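Local coordinates for protein listeriolysin O (Listeria monocytogenes, PDB 4CDB) that punches pores in cholesterol-containing host membranes, binding them first and then changing shape to insert as an oligomeric complex, at residues Ala91-Asn96 and Pro251-Ser256; Ser256-Gly261 and Gly344-Tyr349. All coordinates share one frame; numbering follows the deposited sequence.

Contact 1 (Ala91-Asn96 and Pro251-Ser256)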
loop_
_atom_site.group_PDB
_atom_site.type_symbol
_atom_site.label_atom_id
_atom_site.label_comp_id
_atom_site.label_asym_id
_atom_site.label_seq_id
_atom_site.Cartn_x
_atom_site.Cartn_y
_atom_site.Cartn_z
ATOM N N ALA A 91 -24.828 -4.634 16.317
ATOM C CA ALA A 91 -24.415 -3.685 17.346
ATOM C C ALA A 91 -24.827 -2.253 17.007
ATOM O O ALA A 91 -24.706 -1.814 15.864
ATOM C CB ALA A 91 -22.916 -3.764 17.567
ATOM N N LEU A 92 -25.313 -1.532 18.013
ATOM C CA LEU A 92 -25.726 -0.145 17.838
ATOM C C LEU A 92 -24.580 0.801 18.171
ATOM O O LEU A 92 -23.993 0.721 19.251
ATOM C CB LEU A 92 -26.928 0.170 18.731
ATOM C CG LEU A 92 -28.206 -0.631 18.483
ATOM C CD1 LEU A 92 -29.320 -0.158 19.400
ATOM C CD2 LEU A 92 -28.620 -0.494 17.036
ATOM N N VAL A 93 -24.258 1.698 17.243
ATOM C CA VAL A 93 -23.166 2.646 17.448
ATOM C C VAL A 93 -23.545 4.063 17.021
ATOM O O VAL A 93 -24.507 4.267 16.279
ATOM C CB VAL A 93 -21.896 2.226 16.668
ATOM C CG1 VAL A 93 -21.337 0.910 17.201
ATOM C CG2 VAL A 93 -22.203 2.121 15.185
ATOM N N LYS A 94 -22.784 5.040 17.507
ATOM C CA LYS A 94 -22.900 6.410 17.029
ATOM C C LYS A 94 -22.060 6.577 15.775
ATOM O O LYS A 94 -20.926 6.101 15.711
ATOM C CB LYS A 94 -22.414 7.395 18.090
ATOM C CG LYS A 94 -23.250 7.439 19.350
ATOM C CD LYS A 94 -22.647 8.409 20.351
ATOM C CE LYS A 94 -23.490 8.504 21.610
ATOM N NZ LYS A 94 -22.866 9.386 22.637
ATOM N N ALA A 95 -22.615 7.255 14.778
ATOM C CA ALA A 95 -21.869 7.537 13.560
ATOM C C ALA A 95 -21.141 8.869 13.706
ATOM O O ALA A 95 -21.662 9.914 13.313
ATOM C CB ALA A 95 -22.793 7.567 12.358
ATOM N N ASN A 96 -19.941 8.826 14.281
ATOM C CA ASN A 96 -19.120 10.022 14.445
ATOM C C ASN A 96 -17.639 9.756 14.186
ATOM O O ASN A 96 -17.279 8.749 13.573
ATOM C CB ASN A 96 -19.326 10.633 15.835
ATOM C CG ASN A 96 -19.124 9.627 16.956
ATOM O OD1 ASN A 96 -18.390 8.651 16.808
ATOM N ND2 ASN A 96 -19.783 9.862 18.085
ATOM N N PRO A 251 -25.514 10.713 14.720
ATOM C CA PRO A 251 -26.636 9.882 14.271
ATOM C C PRO A 251 -26.448 8.419 14.639
ATOM O O PRO A 251 -25.326 7.913 14.568
ATOM C CB PRO A 251 -26.606 10.039 12.746
ATOM C CG PRO A 251 -25.795 11.271 12.488
ATOM C CD PRO A 251 -24.789 11.316 13.590
ATOM N N PRO A 252 -27.538 7.742 15.031
ATOM C CA PRO A 252 -27.463 6.325 15.391
ATOM C C PRO A 252 -27.270 5.448 14.156
ATOM O O PRO A 252 -27.848 5.720 13.100
ATOM C CB PRO A 252 -28.827 6.059 16.030
ATOM C CG PRO A 252 -29.740 7.037 15.378
ATOM C CD PRO A 252 -28.907 8.273 15.154
ATOM N N ALA A 253 -26.443 4.418 14.289
ATOM C CA ALA A 253 -26.211 3.476 13.202
ATOM C C ALA A 253 -26.055 2.075 13.771
ATOM O O ALA A 253 -25.838 1.906 14.972
ATOM C CB ALA A 253 -24.973 3.870 12.406
ATOM N N TYR A 254 -26.169 1.069 12.910
ATOM C CA TYR A 254 -25.957 -0.310 13.332
ATOM C C TYR A 254 -25.003 -1.049 12.398
ATOM O O TYR A 254 -24.896 -0.724 11.214
ATOM C CB TYR A 254 -27.286 -1.066 13.440
ATOM C CG TYR A 254 -28.013 -1.252 12.128
ATOM C CD1 TYR A 254 -28.797 -0.235 11.599
ATOM C CD2 TYR A 254 -27.928 -2.448 11.424
ATOM C CE1 TYR A 254 -29.466 -0.400 10.401
ATOM C CE2 TYR A 254 -28.595 -2.621 10.226
ATOM C CZ TYR A 254 -29.364 -1.593 9.721
ATOM O OH TYR A 254 -30.030 -1.757 8.529
ATOM N N ILE A 255 -24.305 -2.039 12.940
ATOM C CA ILE A 255 -23.438 -2.880 12.129
ATOM C C ILE A 255 -24.300 -3.867 11.342
ATOM O O ILE A 255 -24.855 -4.813 11.904
ATOM C CB ILE A 255 -22.398 -3.614 12.998
ATOM C CG1 ILE A 255 -21.560 -2.601 13.785
ATOM C CG2 ILE A 255 -21.505 -4.493 12.141
ATOM C CD1 ILE A 255 -20.461 -3.222 14.627
ATOM N N SER A 256 -24.418 -3.628 10.038
ATOM C CA SER A 256 -25.304 -4.409 9.180
ATOM C C SER A 256 -24.690 -5.729 8.715
ATOM O O SER A 256 -25.408 -6.670 8.388
ATOM C CB SER A 256 -25.743 -3.575 7.973
ATOM O OG SER A 256 -24.623 -3.019 7.303
#
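V93 and A253 face each other as an antiparallel hydrogen-bonded pair, and the two short strands, 92-94 and 252-256, run past one another at 133° between their N-to-C directions. V93 N gives a nearly straight bond to A253 O (2.8 Å), and A253 N returns one to V93 O. L92 with Y254 and K94 with P252 form the non-hydrogen-bonded pairs on either side, and the ladder is extended by I255 N to A91 O (3.0 Å) and A95 N to P251 O (2.8 Å). Proline suits both its places here: P252 falls in a non-hydrogen-bonded pair, where no N-H is asked for, while P251 contributes its carbonyl alone and sets CD against A95 O at 3.4 Å.

This ladder belongs to the large, branched antiparallel sheet of the pore-forming part of the cholesterol-dependent cytolysin fold; strand 345-353 accompanies 252-260 along its other edge, where Y254 makes backbone bonds to N352 of that strand and P252 to L354 just beyond its end.

The side chains alternate between two faces. On that of L92 and Y254, the branch CD2 of L92 lies against Y254 CB (3.9 Å). Only the root of the tyrosine takes part: its CG stands between the backbone N and the carbonyl carbon (chi1 65°), the ring leads off to an edge-to-face meeting with F231, and OH bonds to N357. On the opposite face V93 CG2 rests over A253 O at 3.6 Å. Past the strand end the methyl of A95 points toward the partner segment and meets both P251 O and A253 CB. At the far end I255 extends CD1 to the methyl of A91 (3.9 Å).

Contact 2 (Ser256-Gly261 and Gly344-Tyr349); sequences SSVAYG and GVPIAY
A259 meets both I347 and A348, because the register slips by one residue between A259 and Y260: A259 pairs with A348, but Y260 pairs with P346. The result is a beta bulge, in which A259 N bonds to A348 O (2.7 Å) and A259 O receives I347 N (3.0 Å). Beyond it G261 and V345 exchange two further backbone bonds.

I347, the additional residue, bends back over the other strand. From CB, which starts off beside the partner strand, CG1 is set between the backbone N and the carbonyl carbon (chi1 51°) and comes to 3.5 Å from A259 O. The branch CG2 lies 4.0 Å from G261 O. The tip CD1 continues to the backbone of G261, 3.9 Å from its C.

On the face away from A259 and A348 lie V258, Y260, P346 and Y349. V258 divides its methyls, CG1 reaching P346 CB and CG2 reaching Y349 CB, and the same CG1 covers the rim of one face of the Y260 ring. P346 CG approaches Y260 CE2 at 3.7 Å. Where the strands close, G261 and G344 bring their CA atoms within 3.7 Å, an approach possible with no CB on G344.

Every hydrogen bond joins backbone atoms; side chains meet through carbon, some also lying against carbonyl oxygens, consistent with pairing set by the backbone and apolar packing, though V345 and P346 stay partly exposed.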
loop_
_atom_site.group_PDB
_atom_site.type_symbol
_atom_site.label_atom_id
_atom_site.label_comp_id
_atom_site.label_asym_id
_atom_site.label_seq_id
_atom_site.Cartn_x
_atom_site.Cartn_y
_atom_site.Cartn_z
ATOM N N SER A 256 -24.418 -3.628 10.038
ATOM C CA SER A 256 -25.304 -4.409 9.180
ATOM C C SER A 256 -24.690 -5.729 8.715
ATOM O O SER A 256 -25.408 -6.670 8.388
ATOM C CB SER A 256 -25.743 -3.575 7.973
ATOM O OG SER A 256 -24.623 -3.019 7.303
ATOM N N SER A 257 -23.362 -5.796 8.691
ATOM C CA SER A 257 -22.667 -6.993 8.228
ATOM C C SER A 257 -21.231 -7.035 8.734
ATOM O O SER A 257 -20.562 -6.006 8.789
ATOM C CB SER A 257 -22.677 -7.055 6.700
ATOM O OG SER A 257 -22.025 -8.222 6.235
ATOM N N VAL A 258 -20.765 -8.226 9.103
ATOM C CA VAL A 258 -19.396 -8.407 9.572
ATOM C C VAL A 258 -18.689 -9.490 8.767
ATOM O O VAL A 258 -19.213 -10.595 8.603
ATOM C CB VAL A 258 -19.345 -8.799 11.067
ATOM C CG1 VAL A 258 -17.905 -9.056 11.507
ATOM C CG2 VAL A 258 -19.983 -7.722 11.934
ATOM N N ALA A 259 -17.501 -9.170 8.261
ATOM C CA ALA A 259 -16.689 -10.144 7.540
ATOM C C ALA A 259 -15.740 -10.865 8.497
ATOM O O ALA A 259 -14.994 -10.229 9.247
ATOM C CB ALA A 259 -15.905 -9.469 6.420
ATOM N N TYR A 260 -15.782 -12.194 8.478
ATOM C CA TYR A 260 -14.927 -13.003 9.339
ATOM C C TYR A 260 -13.876 -13.725 8.507
ATOM O O TYR A 260 -14.154 -14.166 7.392
ATOM C CB TYR A 260 -15.755 -14.036 10.110
ATOM C CG TYR A 260 -16.752 -13.449 11.087
ATOM C CD1 TYR A 260 -17.999 -13.013 10.658
ATOM C CD2 TYR A 260 -16.456 -13.355 12.440
ATOM C CE1 TYR A 260 -18.917 -12.486 11.545
ATOM C CE2 TYR A 260 -17.368 -12.829 13.339
ATOM C CZ TYR A 260 -18.598 -12.396 12.884
ATOM O OH TYR A 260 -19.513 -11.872 13.769
ATOM N N GLY A 261 -12.672 -13.851 9.054
ATOM C CA GLY A 261 -11.616 -14.567 8.366
ATOM C C GLY A 261 -10.207 -14.271 8.841
ATOM O O GLY A 261 -9.959 -14.057 10.029
ATOM N N GLY A 344 -11.737 -17.985 11.861
ATOM C CA GLY A 344 -11.605 -16.600 11.447
ATOM C C GLY A 344 -12.088 -15.609 12.488
ATOM O O GLY A 344 -12.897 -15.941 13.355
ATOM N N VAL A 345 -11.587 -14.382 12.393
ATOM C CA VAL A 345 -11.948 -13.324 13.325
ATOM C C VAL A 345 -12.561 -12.174 12.536
ATOM O O VAL A 345 -12.389 -12.106 11.318
ATOM C CB VAL A 345 -10.705 -12.821 14.094
ATOM C CG1 VAL A 345 -10.059 -13.964 14.863
ATOM C CG2 VAL A 345 -9.706 -12.184 13.137
ATOM N N PRO A 346 -13.296 -11.275 13.216
ATOM C CA PRO A 346 -13.794 -10.088 12.507
ATOM C C PRO A 346 -12.641 -9.252 11.947
ATOM O O PRO A 346 -11.698 -8.924 12.676
ATOM C CB PRO A 346 -14.532 -9.311 13.603
ATOM C CG PRO A 346 -14.928 -10.357 14.603
ATOM C CD PRO A 346 -13.793 -11.338 14.604
ATOM N N ILE A 347 -12.711 -8.924 10.661
ATOM C CA ILE A 347 -11.646 -8.166 10.013
ATOM C C ILE A 347 -12.177 -6.966 9.233
ATOM O O ILE A 347 -11.412 -6.089 8.829
ATOM C CB ILE A 347 -10.800 -9.063 9.083
ATOM C CG1 ILE A 347 -11.697 -9.842 8.120
ATOM C CG2 ILE A 347 -9.941 -10.019 9.898
ATOM C CD1 ILE A 347 -10.937 -10.811 7.229
ATOM N N ALA A 348 -13.489 -6.934 9.026
ATOM C CA ALA A 348 -14.142 -5.821 8.343
ATOM C C ALA A 348 -15.637 -5.844 8.621
ATOM O O ALA A 348 -16.204 -6.898 8.905
ATOM C CB ALA A 348 -13.888 -5.892 6.849
ATOM N N TYR A 349 -16.273 -4.680 8.537
ATOM C CA TYR A 349 -17.716 -4.598 8.714
ATOM C C TYR A 349 -18.332 -3.377 8.042
ATOM O O TYR A 349 -17.645 -2.393 7.765
ATOM C CB TYR A 349 -18.091 -4.650 10.199
ATOM C CG TYR A 349 -17.606 -3.482 11.036
ATOM C CD1 TYR A 349 -16.318 -3.460 11.551
ATOM C CD2 TYR A 349 -18.448 -2.416 11.334
ATOM C CE1 TYR A 349 -15.872 -2.400 12.328
ATOM C CE2 TYR A 349 -18.013 -1.351 12.108
ATOM C CZ TYR A 349 -16.723 -1.350 12.604
ATOM O OH TYR A 349 -16.281 -0.298 13.375
#

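Contacts 1 and 2 follow one another along strand 252-260, their centres 16 Å apart, and S256 belongs to both. Its helical backbone angles mark a switch. Before it, P251, A253 and I255 bond to 91-96, Y254 to strand 345-353 and P252 to L354 just past it; after it, A259 and G261 turn to 345-353 while V258 and Y260 bond to strand 207-222. S256 OG also bonds to T350. I255 CG2 touches Y349 CD2 at 3.8 Å. The side chains of A91 and P346 each lie about 5 Å from a bound sodium ion. Past the corner at G261, strand 262-270 leads to residues 274-283, expected to become a transmembrane strand in the pore.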